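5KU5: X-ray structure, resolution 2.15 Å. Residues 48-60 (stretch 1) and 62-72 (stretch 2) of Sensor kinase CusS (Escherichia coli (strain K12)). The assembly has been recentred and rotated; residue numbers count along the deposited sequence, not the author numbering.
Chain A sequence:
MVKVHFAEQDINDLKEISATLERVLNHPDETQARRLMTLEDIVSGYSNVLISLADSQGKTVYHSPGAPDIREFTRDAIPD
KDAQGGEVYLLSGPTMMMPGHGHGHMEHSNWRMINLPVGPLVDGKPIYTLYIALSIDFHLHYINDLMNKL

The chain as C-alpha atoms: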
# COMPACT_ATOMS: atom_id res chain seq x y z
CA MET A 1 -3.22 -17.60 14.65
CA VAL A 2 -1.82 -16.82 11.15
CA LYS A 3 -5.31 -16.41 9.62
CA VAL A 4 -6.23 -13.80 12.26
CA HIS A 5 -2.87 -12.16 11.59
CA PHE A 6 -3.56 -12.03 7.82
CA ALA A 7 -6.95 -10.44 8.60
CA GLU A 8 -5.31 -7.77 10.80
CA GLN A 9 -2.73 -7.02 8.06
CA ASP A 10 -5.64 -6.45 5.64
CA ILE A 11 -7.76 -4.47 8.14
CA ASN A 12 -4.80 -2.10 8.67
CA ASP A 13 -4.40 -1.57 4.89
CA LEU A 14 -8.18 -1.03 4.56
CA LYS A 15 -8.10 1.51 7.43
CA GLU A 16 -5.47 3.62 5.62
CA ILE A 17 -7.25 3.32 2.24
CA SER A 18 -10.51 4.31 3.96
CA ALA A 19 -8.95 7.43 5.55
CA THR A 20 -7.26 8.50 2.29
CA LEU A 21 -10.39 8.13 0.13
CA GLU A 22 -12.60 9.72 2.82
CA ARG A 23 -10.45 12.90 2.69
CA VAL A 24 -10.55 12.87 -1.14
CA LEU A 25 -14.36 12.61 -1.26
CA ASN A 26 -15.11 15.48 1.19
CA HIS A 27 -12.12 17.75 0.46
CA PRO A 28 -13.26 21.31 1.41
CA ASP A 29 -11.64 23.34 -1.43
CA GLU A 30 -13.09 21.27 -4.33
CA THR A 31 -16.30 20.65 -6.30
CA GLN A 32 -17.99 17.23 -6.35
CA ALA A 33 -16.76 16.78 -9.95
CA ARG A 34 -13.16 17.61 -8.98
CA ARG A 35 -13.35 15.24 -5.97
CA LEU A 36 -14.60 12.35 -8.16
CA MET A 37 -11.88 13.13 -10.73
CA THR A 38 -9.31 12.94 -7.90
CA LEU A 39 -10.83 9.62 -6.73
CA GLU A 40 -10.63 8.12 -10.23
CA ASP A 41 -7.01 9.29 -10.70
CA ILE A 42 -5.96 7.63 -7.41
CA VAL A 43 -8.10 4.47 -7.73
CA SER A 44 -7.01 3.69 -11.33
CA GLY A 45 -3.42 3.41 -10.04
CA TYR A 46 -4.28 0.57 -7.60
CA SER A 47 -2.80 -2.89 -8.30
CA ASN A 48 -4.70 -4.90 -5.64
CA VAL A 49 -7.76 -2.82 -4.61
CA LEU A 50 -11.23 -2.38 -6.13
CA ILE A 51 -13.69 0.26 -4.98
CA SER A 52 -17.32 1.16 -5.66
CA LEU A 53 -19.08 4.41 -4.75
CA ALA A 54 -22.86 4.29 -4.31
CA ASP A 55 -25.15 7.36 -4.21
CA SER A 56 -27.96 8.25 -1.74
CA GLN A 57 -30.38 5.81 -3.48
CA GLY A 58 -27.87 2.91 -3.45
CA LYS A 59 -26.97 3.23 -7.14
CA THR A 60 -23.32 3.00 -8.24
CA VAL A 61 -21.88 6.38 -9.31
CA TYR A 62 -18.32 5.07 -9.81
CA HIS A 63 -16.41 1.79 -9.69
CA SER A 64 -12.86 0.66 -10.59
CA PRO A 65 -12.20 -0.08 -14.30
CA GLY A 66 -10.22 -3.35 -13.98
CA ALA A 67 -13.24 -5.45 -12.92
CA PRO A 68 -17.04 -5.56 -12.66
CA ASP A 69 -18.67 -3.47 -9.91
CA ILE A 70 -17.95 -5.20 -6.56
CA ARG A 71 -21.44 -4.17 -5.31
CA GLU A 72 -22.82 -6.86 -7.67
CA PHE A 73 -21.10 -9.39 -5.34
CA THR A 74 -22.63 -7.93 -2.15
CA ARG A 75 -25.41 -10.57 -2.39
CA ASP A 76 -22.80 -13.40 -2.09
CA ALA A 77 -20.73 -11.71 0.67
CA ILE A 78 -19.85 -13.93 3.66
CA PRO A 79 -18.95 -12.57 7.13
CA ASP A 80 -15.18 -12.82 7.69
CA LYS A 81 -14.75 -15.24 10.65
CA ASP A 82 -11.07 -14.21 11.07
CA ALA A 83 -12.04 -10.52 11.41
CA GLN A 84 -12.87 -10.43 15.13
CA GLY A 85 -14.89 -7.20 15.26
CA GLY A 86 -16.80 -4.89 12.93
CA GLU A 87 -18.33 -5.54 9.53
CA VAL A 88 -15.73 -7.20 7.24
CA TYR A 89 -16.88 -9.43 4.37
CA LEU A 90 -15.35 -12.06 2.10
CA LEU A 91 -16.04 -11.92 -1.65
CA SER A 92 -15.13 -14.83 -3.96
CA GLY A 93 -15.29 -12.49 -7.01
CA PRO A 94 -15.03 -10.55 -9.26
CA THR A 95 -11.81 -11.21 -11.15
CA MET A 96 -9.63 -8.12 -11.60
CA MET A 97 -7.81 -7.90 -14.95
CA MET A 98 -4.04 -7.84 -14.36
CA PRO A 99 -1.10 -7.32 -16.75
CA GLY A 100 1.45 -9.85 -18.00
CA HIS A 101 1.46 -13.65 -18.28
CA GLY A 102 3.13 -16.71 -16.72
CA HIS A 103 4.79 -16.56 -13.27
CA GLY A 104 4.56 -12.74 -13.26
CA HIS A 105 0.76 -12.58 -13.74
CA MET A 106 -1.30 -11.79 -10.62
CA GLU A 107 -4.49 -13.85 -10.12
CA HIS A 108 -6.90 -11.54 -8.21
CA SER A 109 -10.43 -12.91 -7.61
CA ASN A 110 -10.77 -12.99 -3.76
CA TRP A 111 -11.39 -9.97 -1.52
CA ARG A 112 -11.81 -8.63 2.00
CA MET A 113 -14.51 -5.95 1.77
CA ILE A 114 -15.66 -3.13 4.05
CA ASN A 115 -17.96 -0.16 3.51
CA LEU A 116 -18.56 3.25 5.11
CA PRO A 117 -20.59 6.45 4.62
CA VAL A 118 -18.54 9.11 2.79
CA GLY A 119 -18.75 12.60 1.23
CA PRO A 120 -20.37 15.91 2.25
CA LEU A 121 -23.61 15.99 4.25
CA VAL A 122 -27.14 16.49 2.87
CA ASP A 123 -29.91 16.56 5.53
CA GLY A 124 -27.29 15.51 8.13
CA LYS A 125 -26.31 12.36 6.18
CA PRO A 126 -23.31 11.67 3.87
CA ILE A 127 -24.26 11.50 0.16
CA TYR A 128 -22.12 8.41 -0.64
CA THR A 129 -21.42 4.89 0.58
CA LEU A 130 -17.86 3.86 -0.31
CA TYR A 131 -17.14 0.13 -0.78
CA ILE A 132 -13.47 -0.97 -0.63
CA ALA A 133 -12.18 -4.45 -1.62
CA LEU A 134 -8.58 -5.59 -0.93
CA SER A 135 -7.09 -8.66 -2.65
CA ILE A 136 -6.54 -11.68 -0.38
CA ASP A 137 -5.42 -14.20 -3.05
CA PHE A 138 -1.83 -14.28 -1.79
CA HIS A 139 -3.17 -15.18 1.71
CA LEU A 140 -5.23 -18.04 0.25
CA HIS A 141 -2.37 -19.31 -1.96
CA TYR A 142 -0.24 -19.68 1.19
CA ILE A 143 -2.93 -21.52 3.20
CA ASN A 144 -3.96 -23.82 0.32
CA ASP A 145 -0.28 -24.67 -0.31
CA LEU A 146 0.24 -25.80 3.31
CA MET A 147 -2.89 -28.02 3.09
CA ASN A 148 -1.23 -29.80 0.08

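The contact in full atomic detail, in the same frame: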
# COMPACT_ATOMS: atom_id res chain seq x y z
N ASN A 48 -4.06 -3.84 -6.43
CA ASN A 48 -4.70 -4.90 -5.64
C ASN A 48 -5.97 -4.48 -4.88
O ASN A 48 -6.39 -5.16 -3.93
CB ASN A 48 -3.66 -5.48 -4.66
CG ASN A 48 -3.21 -4.47 -3.61
OD1 ASN A 48 -3.32 -3.25 -3.80
ND2 ASN A 48 -2.69 -4.97 -2.50
N VAL A 49 -6.58 -3.37 -5.28
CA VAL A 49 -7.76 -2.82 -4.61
C VAL A 49 -8.82 -2.45 -5.65
O VAL A 49 -8.51 -1.85 -6.68
CB VAL A 49 -7.40 -1.58 -3.75
CG1 VAL A 49 -8.65 -0.90 -3.20
CG2 VAL A 49 -6.47 -1.97 -2.62
N LEU A 50 -10.07 -2.83 -5.37
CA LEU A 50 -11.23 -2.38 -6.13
C LEU A 50 -12.12 -1.58 -5.21
O LEU A 50 -12.23 -1.89 -4.02
CB LEU A 50 -12.02 -3.57 -6.67
CG LEU A 50 -11.31 -4.46 -7.70
CD1 LEU A 50 -12.14 -5.70 -7.95
CD2 LEU A 50 -11.04 -3.71 -8.99
N ILE A 51 -12.73 -0.52 -5.75
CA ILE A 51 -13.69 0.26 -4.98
C ILE A 51 -14.97 0.49 -5.78
O ILE A 51 -14.97 0.40 -7.02
CB ILE A 51 -13.10 1.61 -4.48
CG1 ILE A 51 -12.99 2.66 -5.60
CG2 ILE A 51 -11.74 1.40 -3.82
CD1 ILE A 51 -14.12 3.67 -5.60
N SER A 52 -16.05 0.76 -5.06
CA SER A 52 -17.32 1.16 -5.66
C SER A 52 -17.97 2.23 -4.79
O SER A 52 -18.04 2.08 -3.57
CB SER A 52 -18.26 -0.04 -5.79
OG SER A 52 -19.47 0.35 -6.42
N LEU A 53 -18.44 3.30 -5.43
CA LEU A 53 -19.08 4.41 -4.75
C LEU A 53 -20.55 4.42 -5.13
O LEU A 53 -20.90 4.55 -6.31
CB LEU A 53 -18.40 5.72 -5.15
CG LEU A 53 -18.71 6.95 -4.29
CD1 LEU A 53 -18.13 6.80 -2.89
CD2 LEU A 53 -18.19 8.21 -4.95
N ALA A 54 -21.42 4.27 -4.13
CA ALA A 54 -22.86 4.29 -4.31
C ALA A 54 -23.42 5.65 -3.88
O ALA A 54 -22.88 6.27 -2.97
CB ALA A 54 -23.51 3.18 -3.50
N ASP A 55 -24.49 6.09 -4.54
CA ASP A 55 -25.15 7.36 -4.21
C ASP A 55 -26.18 7.17 -3.10
O ASP A 55 -26.33 6.07 -2.56
CB ASP A 55 -25.75 8.01 -5.48
CG ASP A 55 -26.97 7.27 -6.05
OD1 ASP A 55 -27.40 6.23 -5.50
OD2 ASP A 55 -27.49 7.74 -7.08
N SER A 56 -26.88 8.25 -2.76
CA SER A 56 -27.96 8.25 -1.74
C SER A 56 -29.01 7.14 -1.92
O SER A 56 -29.49 6.58 -0.93
CB SER A 56 -28.65 9.62 -1.72
OG SER A 56 -29.80 9.62 -0.90
N GLN A 57 -29.37 6.84 -3.17
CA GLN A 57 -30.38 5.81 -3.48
C GLN A 57 -29.81 4.39 -3.63
O GLN A 57 -30.54 3.47 -3.99
CB GLN A 57 -31.17 6.19 -4.75
CG GLN A 57 -32.10 7.39 -4.58
CD GLN A 57 -31.38 8.72 -4.61
OE1 GLN A 57 -31.41 9.47 -3.63
NE2 GLN A 57 -30.73 9.03 -5.72
N GLY A 58 -28.52 4.21 -3.34
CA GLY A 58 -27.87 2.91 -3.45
C GLY A 58 -27.53 2.50 -4.87
O GLY A 58 -27.43 1.31 -5.16
N LYS A 59 -27.36 3.48 -5.76
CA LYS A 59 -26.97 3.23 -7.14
C LYS A 59 -25.50 3.62 -7.32
O LYS A 59 -25.07 4.66 -6.82
CB LYS A 59 -27.85 4.03 -8.11
CG LYS A 59 -27.44 3.92 -9.57
CD LYS A 59 -28.59 4.20 -10.54
CE LYS A 59 -29.25 5.55 -10.33
NZ LYS A 59 -28.28 6.68 -10.29
N THR A 60 -24.75 2.79 -8.04
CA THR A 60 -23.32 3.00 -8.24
C THR A 60 -23.04 4.22 -9.13
O THR A 60 -23.49 4.27 -10.28
CB THR A 60 -22.66 1.74 -8.85
OG1 THR A 60 -22.85 0.64 -7.97
CG2 THR A 60 -21.16 1.95 -9.08
N TYR A 62 -19.63 5.42 -9.27
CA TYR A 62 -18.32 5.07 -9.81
C TYR A 62 -17.86 3.72 -9.28
O TYR A 62 -18.17 3.35 -8.15
CB TYR A 62 -17.29 6.16 -9.45
CG TYR A 62 -15.87 5.80 -9.82
CD1 TYR A 62 -15.39 6.00 -11.11
CD2 TYR A 62 -15.01 5.23 -8.87
CE1 TYR A 62 -14.08 5.66 -11.45
CE2 TYR A 62 -13.70 4.89 -9.21
CZ TYR A 62 -13.25 5.10 -10.49
OH TYR A 62 -11.95 4.76 -10.81
N HIS A 63 -17.14 2.98 -10.12
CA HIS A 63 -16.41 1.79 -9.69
C HIS A 63 -15.11 1.63 -10.49
O HIS A 63 -14.97 2.22 -11.56
CB HIS A 63 -17.28 0.53 -9.78
CG HIS A 63 -17.67 0.16 -11.18
ND1 HIS A 63 -16.94 -0.73 -11.95
CD2 HIS A 63 -18.72 0.55 -11.95
CE1 HIS A 63 -17.52 -0.86 -13.13
NE2 HIS A 63 -18.60 -0.10 -13.16
N SER A 64 -14.18 0.84 -9.97
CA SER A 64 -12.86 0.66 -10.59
C SER A 64 -12.96 -0.02 -11.96
O SER A 64 -13.82 -0.88 -12.16
CB SER A 64 -11.94 -0.17 -9.68
OG SER A 64 -11.76 0.47 -8.43
N PRO A 65 -12.08 0.37 -12.91
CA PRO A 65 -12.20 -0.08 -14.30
C PRO A 65 -11.71 -1.51 -14.58
O PRO A 65 -12.15 -2.12 -15.55
CB PRO A 65 -11.33 0.93 -15.05
CG PRO A 65 -10.24 1.23 -14.09
CD PRO A 65 -10.88 1.21 -12.72
N GLY A 66 -10.81 -2.03 -13.75
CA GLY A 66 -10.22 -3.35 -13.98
C GLY A 66 -11.14 -4.55 -13.82
O GLY A 66 -10.79 -5.65 -14.24
N ALA A 67 -12.30 -4.36 -13.20
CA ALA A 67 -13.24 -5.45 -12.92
C ALA A 67 -14.69 -4.98 -12.99
O ALA A 67 -14.95 -3.78 -13.09
CB ALA A 67 -12.95 -6.03 -11.55
N PRO A 68 -15.65 -5.92 -12.93
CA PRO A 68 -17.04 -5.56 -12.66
C PRO A 68 -17.21 -4.89 -11.30
O PRO A 68 -16.37 -5.04 -10.41
CB PRO A 68 -17.77 -6.90 -12.70
CG PRO A 68 -16.95 -7.76 -13.58
CD PRO A 68 -15.52 -7.33 -13.36
N ASP A 69 -18.31 -4.14 -11.16
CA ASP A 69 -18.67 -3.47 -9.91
C ASP A 69 -18.75 -4.49 -8.77
O ASP A 69 -19.51 -5.46 -8.87
CB ASP A 69 -20.02 -2.75 -10.10
CG ASP A 69 -20.48 -1.97 -8.87
OD1 ASP A 69 -19.74 -1.87 -7.86
OD2 ASP A 69 -21.61 -1.45 -8.91
N ILE A 70 -17.95 -4.28 -7.72
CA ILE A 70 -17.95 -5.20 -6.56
C ILE A 70 -19.30 -5.26 -5.82
O ILE A 70 -19.61 -6.29 -5.23
CB ILE A 70 -16.81 -4.92 -5.54
CG1 ILE A 70 -16.93 -3.53 -4.89
CG2 ILE A 70 -15.45 -5.14 -6.19
CD1 ILE A 70 -15.80 -3.21 -3.92
N ARG A 71 -20.09 -4.19 -5.90
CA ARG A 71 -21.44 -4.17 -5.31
C ARG A 71 -22.39 -5.23 -5.89
O ARG A 71 -23.36 -5.60 -5.23
CB ARG A 71 -22.07 -2.78 -5.42
CG ARG A 71 -21.39 -1.74 -4.55
CD ARG A 71 -22.09 -0.39 -4.60
NE ARG A 71 -23.42 -0.47 -3.99
CZ ARG A 71 -24.58 -0.16 -4.57
NH1 ARG A 71 -24.66 0.29 -5.82
NH2 ARG A 71 -25.70 -0.28 -3.86
N GLU A 72 -22.10 -5.71 -7.09
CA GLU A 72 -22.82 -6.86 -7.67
C GLU A 72 -22.54 -8.19 -6.94
O GLU A 72 -23.27 -9.16 -7.13
CB GLU A 72 -22.49 -7.03 -9.15
CG GLU A 72 -22.82 -5.83 -10.03
CD GLU A 72 -22.65 -6.10 -11.52
OE1 GLU A 72 -22.40 -7.26 -11.91
OE2 GLU A 72 -22.78 -5.15 -12.31
O HOH W 1 -15.93 -2.19 -7.87

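The contact begins as an antiparallel hairpin and finishes as a polar cluster built by side chains. In the hairpin, Leu53 N gives a nearly straight hydrogen bond to Tyr62 O (2.7 Å), while the return bond, Tyr62 N to Leu53 O, is long and weak at 3.3 Å. Ser52 and His63 form the neighbouring non-hydrogen-bonded pair. Beyond them Ser64 N donates to Ile51 O (3.1 Å), but Ile51 N is answered by a side chain: Ser64 OG accepts its proton at 3.0 Å, so a serine in the m rotamer supplies the acceptor where the strand pairing ends. Ile51 O also takes a proton from water 1 (O to O, 2.9 Å), which in turn accepts from Ile70 N at 2.9 Å, tying the start of the 3-10 segment to the strand.

Asp69 divides its carboxylate between two hydroxyls. Ser52 is buried, and its OG is satisfied by donating to Asp69 OD1 (2.7 Å), and Thr60 OG1 donates to Asp69 OD2 (2.6 Å). Asp69 OD1 also accepts from Arg71 N at 3.1 Å, within its own stretch. Thr60 OG1 is used twice, since it accepts from Arg71 NH1 at 2.8 Å.

Arg71 reaches across to the turn, where Arg71 NH2 donates to Gly58 O (2.7 Å) and Arg71 NH1 adds a weak bond to that same oxygen (3.0 Å). Gly58 O and Thr60 OG1 both lie at the guanidinium edge, leaving one face to the methyl of Ala54. Gly58 closes a type I turn with positive phi, a conformation that favours glycine.

Apolar packing completes the contact. Buried Leu50 points toward stretch 2, its CD1 3.7 Å from Ala67 CB and 3.8 Å from Ile70 CG2. Ile51 CD1 meets the Tyr62 ring edge at CD2 (3.7 Å). Together the stretches bury 766 Å².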